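Local coordinates for protein putative immunoglobulin A1 protease (Bacteroides ovatus, PDB 3N6Z) that is of unverified function but may be a hydrolase related to immunoglobulin A1 proteases, built largely as a parallel beta-solenoid, at residues M61-K70 with F96-G104; G44-A55 with K70-M81. All coordinates share one frame; numbering follows the deposited sequence.

Contact 1: M61-K70 with F96-G104; sequences MRSVLKSGMK and FPYEIDFDG
A single water joins Lys-70 to Asp-101: it accepts from Lys-70 NZ at 2.7 Å and donates to Asp-101 OD2 at 2.7 Å. The two charged groups are thus linked through solvent, with no direct salt bridge, Lys-70 NZ and Asp-101 OD2 lying 4.6 Å apart. The lysine chain starts with CG opposite the backbone N (chi1 -175°), running over the backbone of Ile-100 and Asp-101, then bends at chi3 to bring the ammonium to the water. The other carboxylate oxygen of Asp-101 is in a salt bridge with Arg-131, so the group is held from two directions. The CA-H of Lys-70 faces the carbonyl oxygen of Glu-99, whose own carboxylate pairs with Lys-164.

Waters serve the loop too: one accepts from Lys-66 N and lies 2.9 Å from Glu-99 O, while another accepts from Glu-99 N and may donate to Lys-66 O and Pro-97 O.

Beneath this polar layer the contact becomes apolar. The Tyr-98 ring is sandwiched: Pro-97 CG sits over the centre of one face, while on the opposite face Leu-65 CB makes a CH-pi contact 3.7 Å from the ring centroid. The backbone of Lys-66 and Ser-67 passes along the ring edge. One branch of Leu-65, CD1, stays with Tyr-98, and the other, CD2, reaches Ile-100 CG1 at 3.8 Å. Further along, selenomethionine Met-61 crosses Phe-102 at about a right angle: its CE packs at the ring edge, 3.8 Å from Phe-102 CD2, while SE stands obliquely to the ring, 5.3 Å from its centroid, a Met-aromatic contact. A loop and short helix laid against the strand of the following coil, 100-104, with Met-61, Ile-100 and Phe-102 buried and the Leu-65/Tyr-98 pair at the loop end, is typical of a parallel beta-solenoid.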
# COMPACT_ATOMS: atom_id res chain seq x y z
N MSE A 61 -9.17 12.39 -13.79
CA MSE A 61 -8.95 12.82 -12.40
C MSE A 61 -7.91 13.94 -12.34
O MSE A 61 -8.07 14.90 -11.60
CB MSE A 61 -8.51 11.66 -11.52
CG MSE A 61 -9.56 10.58 -11.34
SE MSE A 61 -8.91 9.10 -10.29
CE MSE A 61 -8.71 10.05 -8.59
N ARG A 62 -6.80 13.76 -13.06
CA ARG A 62 -5.71 14.74 -12.96
C ARG A 62 -6.13 16.14 -13.36
O ARG A 62 -5.60 17.14 -12.86
CB ARG A 62 -4.54 14.28 -13.81
CG ARG A 62 -4.83 14.15 -15.28
CD ARG A 62 -3.45 13.93 -15.91
NE ARG A 62 -3.35 12.82 -16.82
CZ ARG A 62 -2.25 12.07 -17.02
NH1 ARG A 62 -1.09 12.18 -16.30
NH2 ARG A 62 -2.35 11.13 -17.95
N SER A 63 -7.13 16.24 -14.24
CA SER A 63 -7.58 17.53 -14.79
C SER A 63 -8.41 18.34 -13.80
O SER A 63 -8.63 19.50 -14.02
CB SER A 63 -8.39 17.26 -16.07
OG SER A 63 -7.67 16.38 -16.96
N VAL A 64 -8.93 17.69 -12.75
CA VAL A 64 -9.86 18.35 -11.82
C VAL A 64 -9.33 18.44 -10.38
O VAL A 64 -10.03 18.91 -9.47
CB VAL A 64 -11.27 17.68 -11.86
CG1 VAL A 64 -11.93 17.88 -13.22
CG2 VAL A 64 -11.20 16.22 -11.40
N LEU A 65 -8.08 18.05 -10.17
CA LEU A 65 -7.40 18.26 -8.88
C LEU A 65 -7.26 19.77 -8.60
O LEU A 65 -7.17 20.58 -9.54
CB LEU A 65 -6.06 17.58 -8.87
CG LEU A 65 -6.08 16.04 -9.00
CD1 LEU A 65 -4.66 15.50 -9.11
CD2 LEU A 65 -6.89 15.36 -7.83
N LYS A 66 -7.25 20.14 -7.34
CA LYS A 66 -7.18 21.55 -6.91
C LYS A 66 -6.13 21.70 -5.82
O LYS A 66 -6.14 21.01 -4.80
CB LYS A 66 -8.54 22.02 -6.40
CG LYS A 66 -9.62 22.06 -7.47
CD LYS A 66 -11.01 22.39 -6.93
CE LYS A 66 -11.13 23.82 -6.51
NZ LYS A 66 -12.57 24.10 -6.07
N SER A 67 -5.17 22.60 -6.06
CA SER A 67 -4.09 22.85 -5.11
C SER A 67 -4.56 23.43 -3.77
O SER A 67 -3.92 23.26 -2.74
CB SER A 67 -3.05 23.78 -5.76
OG SER A 67 -3.58 25.08 -6.02
N GLY A 68 -5.69 24.12 -3.79
CA GLY A 68 -6.26 24.77 -2.60
C GLY A 68 -7.23 23.99 -1.73
O GLY A 68 -7.53 24.42 -0.61
N MSE A 69 -7.73 22.86 -2.21
CA MSE A 69 -8.67 22.03 -1.43
C MSE A 69 -8.68 20.57 -1.89
O MSE A 69 -8.40 20.30 -3.06
CB MSE A 69 -10.09 22.58 -1.50
CG MSE A 69 -10.47 23.23 -2.78
SE MSE A 69 -12.36 23.58 -2.62
CE MSE A 69 -12.32 25.50 -2.83
N LYS A 70 -9.09 19.67 -0.98
CA LYS A 70 -9.29 18.26 -1.25
C LYS A 70 -10.40 18.06 -2.23
O LYS A 70 -11.43 18.72 -2.14
CB LYS A 70 -9.60 17.56 0.08
CG LYS A 70 -9.72 16.06 -0.04
CD LYS A 70 -9.58 15.35 1.26
CE LYS A 70 -10.74 15.66 2.14
NZ LYS A 70 -10.58 15.01 3.50
N PHE A 96 3.51 18.33 -4.19
CA PHE A 96 2.47 17.38 -3.80
C PHE A 96 1.21 18.12 -3.28
O PHE A 96 0.65 17.74 -2.24
CB PHE A 96 2.99 16.40 -2.71
CG PHE A 96 4.42 15.99 -2.89
CD1 PHE A 96 4.81 15.25 -4.00
CD2 PHE A 96 5.37 16.34 -1.96
CE1 PHE A 96 6.12 14.88 -4.18
CE2 PHE A 96 6.70 15.96 -2.14
CZ PHE A 96 7.06 15.22 -3.25
N PRO A 97 0.73 19.13 -4.03
CA PRO A 97 -0.29 20.02 -3.46
C PRO A 97 -1.74 19.50 -3.43
O PRO A 97 -2.59 20.15 -2.85
CB PRO A 97 -0.22 21.24 -4.40
CG PRO A 97 0.07 20.61 -5.75
CD PRO A 97 1.14 19.58 -5.38
N TYR A 98 -2.01 18.36 -4.07
CA TYR A 98 -3.39 17.91 -4.29
C TYR A 98 -3.82 16.88 -3.26
O TYR A 98 -3.39 15.73 -3.33
CB TYR A 98 -3.47 17.27 -5.68
CG TYR A 98 -3.09 18.19 -6.82
CD1 TYR A 98 -3.66 19.45 -6.95
CD2 TYR A 98 -2.18 17.79 -7.77
CE1 TYR A 98 -3.34 20.29 -8.01
CE2 TYR A 98 -1.86 18.60 -8.84
CZ TYR A 98 -2.43 19.85 -8.96
OH TYR A 98 -2.14 20.67 -10.02
N GLU A 99 -4.75 17.28 -2.38
CA GLU A 99 -5.38 16.38 -1.44
C GLU A 99 -6.53 15.66 -2.14
O GLU A 99 -7.25 16.26 -2.96
CB GLU A 99 -5.88 17.13 -0.21
CG GLU A 99 -4.76 17.78 0.60
CD GLU A 99 -5.26 18.77 1.61
OE1 GLU A 99 -6.39 18.58 2.13
OE2 GLU A 99 -4.51 19.72 1.91
N ILE A 100 -6.73 14.39 -1.78
CA ILE A 100 -7.69 13.53 -2.46
C ILE A 100 -8.46 12.67 -1.48
O ILE A 100 -7.89 12.13 -0.52
CB ILE A 100 -6.98 12.61 -3.50
CG1 ILE A 100 -6.31 13.43 -4.59
CG2 ILE A 100 -7.96 11.57 -4.09
CD1 ILE A 100 -5.34 12.64 -5.48
N ASP A 101 -9.77 12.60 -1.68
CA ASP A 101 -10.64 11.62 -1.04
C ASP A 101 -11.14 10.70 -2.14
O ASP A 101 -11.80 11.14 -3.05
CB ASP A 101 -11.82 12.28 -0.30
CG ASP A 101 -12.58 11.29 0.53
OD1 ASP A 101 -13.44 10.60 -0.05
OD2 ASP A 101 -12.31 11.18 1.74
N PHE A 102 -10.81 9.41 -2.03
CA PHE A 102 -11.15 8.42 -3.04
C PHE A 102 -11.90 7.26 -2.39
O PHE A 102 -11.39 6.63 -1.46
CB PHE A 102 -9.88 7.91 -3.73
CG PHE A 102 -10.14 7.03 -4.93
CD1 PHE A 102 -10.38 5.68 -4.78
CD2 PHE A 102 -10.21 7.58 -6.20
CE1 PHE A 102 -10.63 4.86 -5.87
CE2 PHE A 102 -10.48 6.80 -7.29
CZ PHE A 102 -10.68 5.43 -7.12
N ASP A 103 -13.11 7.01 -2.87
CA ASP A 103 -13.92 5.88 -2.40
C ASP A 103 -14.19 4.97 -3.59
O ASP A 103 -14.91 5.34 -4.51
CB ASP A 103 -15.23 6.39 -1.79
CG ASP A 103 -16.09 5.28 -1.23
OD1 ASP A 103 -15.63 4.11 -1.14
OD2 ASP A 103 -17.25 5.60 -0.85
N GLY A 104 -13.63 3.77 -3.56
CA GLY A 104 -13.88 2.81 -4.62
C GLY A 104 -15.26 2.19 -4.56
O GLY A 104 -15.65 1.49 -5.48
O HOH W 1 -6.88 18.28 -4.97
O HOH W 2 -5.29 20.20 -2.25
O HOH W 3 -10.20 12.41 2.85

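Contact 2: G44-A55 with K70-M81; sequences GTDSKPYMIMNA and KVYFQLGADIDM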
# COMPACT_ATOMS: atom_id res chain seq x y z
N GLY A 44 -16.79 17.14 -7.33
CA GLY A 44 -15.60 16.94 -6.52
C GLY A 44 -15.71 17.33 -5.06
O GLY A 44 -14.67 17.46 -4.39
N THR A 45 -16.93 17.44 -4.55
CA THR A 45 -17.15 17.73 -3.14
C THR A 45 -17.63 16.48 -2.38
O THR A 45 -18.00 15.48 -2.98
CB THR A 45 -18.18 18.85 -2.98
OG1 THR A 45 -19.42 18.42 -3.52
CG2 THR A 45 -17.71 20.13 -3.65
N ASP A 46 -17.66 16.57 -1.06
CA ASP A 46 -18.09 15.45 -0.23
C ASP A 46 -19.52 15.03 -0.61
O ASP A 46 -19.82 13.84 -0.73
CB ASP A 46 -18.04 15.84 1.26
CG ASP A 46 -18.56 14.75 2.16
OD1 ASP A 46 -18.09 13.61 2.08
OD2 ASP A 46 -19.53 15.01 2.88
N SER A 47 -20.40 16.00 -0.83
CA SER A 47 -21.80 15.65 -1.15
C SER A 47 -21.98 15.24 -2.61
O SER A 47 -22.97 14.57 -2.92
CB SER A 47 -22.74 16.82 -0.82
OG SER A 47 -22.48 17.95 -1.60
N LYS A 48 -21.09 15.68 -3.51
CA LYS A 48 -21.18 15.37 -4.95
C LYS A 48 -19.80 14.93 -5.48
O LYS A 48 -19.15 15.66 -6.22
CB LYS A 48 -21.72 16.56 -5.74
CG LYS A 48 -23.05 17.12 -5.22
CD LYS A 48 -23.58 18.26 -6.09
CE LYS A 48 -24.53 17.77 -7.12
NZ LYS A 48 -25.08 18.89 -7.96
N PRO A 49 -19.33 13.74 -5.06
CA PRO A 49 -18.01 13.31 -5.55
C PRO A 49 -18.04 13.11 -7.06
O PRO A 49 -19.08 12.77 -7.63
CB PRO A 49 -17.78 11.97 -4.82
CG PRO A 49 -19.18 11.53 -4.44
CD PRO A 49 -19.92 12.76 -4.13
N TYR A 50 -16.92 13.35 -7.73
CA TYR A 50 -16.81 13.01 -9.13
C TYR A 50 -16.94 11.48 -9.29
O TYR A 50 -16.17 10.71 -8.71
CB TYR A 50 -15.48 13.46 -9.69
CG TYR A 50 -15.32 14.95 -9.88
CD1 TYR A 50 -16.22 15.69 -10.66
CD2 TYR A 50 -14.23 15.63 -9.32
CE1 TYR A 50 -16.01 17.04 -10.89
CE2 TYR A 50 -14.04 16.99 -9.54
CZ TYR A 50 -14.92 17.69 -10.31
OH TYR A 50 -14.72 19.02 -10.54
N MSE A 51 -17.94 11.07 -10.06
CA MSE A 51 -18.32 9.67 -10.22
C MSE A 51 -17.68 9.11 -11.50
O MSE A 51 -17.90 9.67 -12.60
CB MSE A 51 -19.85 9.55 -10.24
CG MSE A 51 -20.37 8.13 -10.19
SE MSE A 51 -20.01 7.20 -8.55
CE MSE A 51 -21.32 8.12 -7.45
N ILE A 52 -16.92 8.02 -11.32
CA ILE A 52 -16.07 7.45 -12.36
C ILE A 52 -16.66 6.11 -12.80
O ILE A 52 -16.81 5.19 -11.99
CB ILE A 52 -14.66 7.25 -11.83
CG1 ILE A 52 -14.02 8.60 -11.44
CG2 ILE A 52 -13.77 6.46 -12.84
CD1 ILE A 52 -12.86 8.43 -10.42
N MSE A 53 -16.97 6.01 -14.10
CA MSE A 53 -17.63 4.81 -14.66
C MSE A 53 -16.80 4.01 -15.64
O MSE A 53 -17.19 2.91 -16.01
CB MSE A 53 -18.93 5.23 -15.36
CG MSE A 53 -19.95 5.94 -14.44
SE MSE A 53 -20.58 4.84 -13.03
CE MSE A 53 -21.59 3.54 -14.03
N ASN A 54 -15.69 4.56 -16.10
CA ASN A 54 -14.82 3.88 -17.06
C ASN A 54 -13.41 4.45 -16.98
O ASN A 54 -13.17 5.40 -16.23
CB ASN A 54 -15.42 3.97 -18.48
CG ASN A 54 -15.54 5.37 -18.98
OD1 ASN A 54 -14.63 6.17 -18.82
ND2 ASN A 54 -16.63 5.66 -19.66
N ALA A 55 -12.48 3.89 -17.74
CA ALA A 55 -11.07 4.30 -17.66
C ALA A 55 -10.80 5.65 -18.28
O ALA A 55 -9.84 6.32 -17.90
CB ALA A 55 -10.16 3.23 -18.28
N LYS A 70 -9.09 19.67 -0.98
CA LYS A 70 -9.29 18.26 -1.25
C LYS A 70 -10.40 18.06 -2.23
O LYS A 70 -11.43 18.72 -2.14
CB LYS A 70 -9.60 17.56 0.08
CG LYS A 70 -9.72 16.06 -0.04
CD LYS A 70 -9.58 15.35 1.26
CE LYS A 70 -10.74 15.66 2.14
NZ LYS A 70 -10.58 15.01 3.50
N VAL A 71 -10.17 17.17 -3.20
CA VAL A 71 -11.16 16.84 -4.21
C VAL A 71 -11.58 15.37 -4.03
O VAL A 71 -10.76 14.49 -3.74
CB VAL A 71 -10.63 17.14 -5.65
CG1 VAL A 71 -11.63 16.68 -6.73
CG2 VAL A 71 -10.31 18.62 -5.78
N TYR A 72 -12.88 15.14 -4.15
CA TYR A 72 -13.55 13.87 -3.84
C TYR A 72 -13.93 13.14 -5.14
O TYR A 72 -14.55 13.73 -6.04
CB TYR A 72 -14.84 14.09 -3.04
CG TYR A 72 -14.62 14.59 -1.62
CD1 TYR A 72 -14.14 15.88 -1.37
CD2 TYR A 72 -14.88 13.78 -0.55
CE1 TYR A 72 -13.96 16.34 -0.07
CE2 TYR A 72 -14.71 14.22 0.74
CZ TYR A 72 -14.22 15.48 0.98
OH TYR A 72 -14.07 15.91 2.31
N PHE A 73 -13.62 11.85 -5.15
CA PHE A 73 -13.88 10.95 -6.26
C PHE A 73 -14.51 9.67 -5.72
O PHE A 73 -14.17 9.19 -4.62
CB PHE A 73 -12.59 10.56 -6.98
CG PHE A 73 -11.80 11.71 -7.54
CD1 PHE A 73 -10.83 12.34 -6.78
CD2 PHE A 73 -12.03 12.16 -8.83
CE1 PHE A 73 -10.07 13.35 -7.30
CE2 PHE A 73 -11.27 13.19 -9.35
CZ PHE A 73 -10.30 13.79 -8.59
N GLN A 74 -15.32 9.04 -6.56
CA GLN A 74 -15.94 7.76 -6.24
C GLN A 74 -16.04 6.90 -7.50
O GLN A 74 -16.35 7.41 -8.57
CB GLN A 74 -17.32 7.99 -5.63
CG GLN A 74 -17.94 6.75 -5.03
CD GLN A 74 -19.13 7.07 -4.13
OE1 GLN A 74 -19.08 8.02 -3.30
NE2 GLN A 74 -20.19 6.30 -4.27
N LEU A 75 -15.77 5.61 -7.35
CA LEU A 75 -16.05 4.67 -8.45
C LEU A 75 -17.50 4.24 -8.41
O LEU A 75 -18.00 3.88 -7.33
CB LEU A 75 -15.18 3.42 -8.37
CG LEU A 75 -13.65 3.63 -8.43
CD1 LEU A 75 -12.94 2.27 -8.40
CD2 LEU A 75 -13.28 4.41 -9.72
N GLY A 76 -18.13 4.22 -9.57
CA GLY A 76 -19.50 3.70 -9.74
C GLY A 76 -19.56 2.38 -10.48
O GLY A 76 -20.66 1.86 -10.71
N ALA A 77 -18.40 1.84 -10.83
CA ALA A 77 -18.24 0.58 -11.56
C ALA A 77 -16.80 0.12 -11.38
O ALA A 77 -15.92 0.91 -11.04
CB ALA A 77 -18.53 0.79 -13.07
N ASP A 78 -16.54 -1.15 -11.68
CA ASP A 78 -15.17 -1.62 -11.85
C ASP A 78 -14.58 -0.89 -13.06
O ASP A 78 -15.29 -0.57 -14.00
CB ASP A 78 -15.08 -3.13 -12.11
CG ASP A 78 -15.51 -4.00 -10.92
OD1 ASP A 78 -15.61 -3.49 -9.78
OD2 ASP A 78 -15.74 -5.19 -11.17
N ILE A 79 -13.28 -0.65 -13.01
CA ILE A 79 -12.57 0.11 -14.03
C ILE A 79 -11.44 -0.76 -14.57
O ILE A 79 -10.56 -1.16 -13.81
CB ILE A 79 -11.99 1.43 -13.50
CG1 ILE A 79 -13.08 2.23 -12.78
CG2 ILE A 79 -11.31 2.22 -14.68
CD1 ILE A 79 -14.23 2.74 -13.66
N ASP A 80 -11.45 -1.04 -15.84
CA ASP A 80 -10.37 -1.82 -16.45
C ASP A 80 -9.51 -0.85 -17.26
O ASP A 80 -9.97 -0.29 -18.26
CB ASP A 80 -10.91 -2.96 -17.31
CG ASP A 80 -9.83 -3.90 -17.80
OD1 ASP A 80 -8.66 -3.47 -17.93
OD2 ASP A 80 -10.17 -5.07 -18.10
N MSE A 81 -8.27 -0.68 -16.79
CA MSE A 81 -7.31 0.25 -17.38
C MSE A 81 -6.41 -0.37 -18.45
O MSE A 81 -5.39 0.22 -18.85
CB MSE A 81 -6.49 0.90 -16.27
CG MSE A 81 -7.34 1.81 -15.38
SE MSE A 81 -6.32 2.72 -14.00
CE MSE A 81 -5.44 3.99 -15.19
O HOH W 4 -13.64 19.81 -3.26
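Tyr-72 lies flat beneath the turn at Asp-46, whose backbone N stands 3.5 Å above the ring plane, over its centre. Tyr-72 CG sits anti to the carbonyl carbon (chi1 -68°), which sets the ring there. Over that face too, Asp-46 CB makes a CH-pi contact, its carboxylate plane turned 60° from the ring, while Gly-44 O meets the ring edge. That oxygen also accepts from Tyr-72 N, which stands well out of its carbonyl plane. Replacing Tyr-72 by an alanine would probably leave the Asp-46 turn without its flat support and open a gap beneath it.

Strands 50-52 and 71-75 pair in parallel through Tyr-50 N to Tyr-72 O, Gln-74 N to Tyr-50 O, Ile-52 N to Gln-74 O and, just past the strand, Gly-76 N to Ile-52 O. On one face Met-51 and Gln-74 lie side by side, pointing the same way, and Pro-49, just before the strand, runs along Gln-74. On the other, the Tyr-50 and Phe-73 rings meet obliquely, planes 39° apart. Ile-52 CG2 reaches both Leu-75 CD2 and Ile-79 CD1.

Helix 61-64 closes this second face through Met-61 and Val-64, with Phe-39 stacked on Tyr-50; strand 100-105 flanks strand 71-75.

From the N terminus, strand 50-52 comes first; the chain then passes through helices 55-58 and 61-64 and returns as strand 71-75, where contact 2 closes a loop with 14 residues between its segments. Contact 1 starts inside that loop, at 61-70, and closes a second, 25 residues long, when the chain reaches 96-104 after strands 71-75 and 79-80. The loops cross, and Lys-70 belongs to both. Strand 71-75 is the common element: it pairs with 50-52 in contact 2 and with 100-105 beside contact 1, where Asp-101 O probably accepts from Phe-73 N. Together they tie strands 50-52, 71-75 and 100-105, neighbours on one face of the probable solenoid, and the helix 61-64 that packs on them.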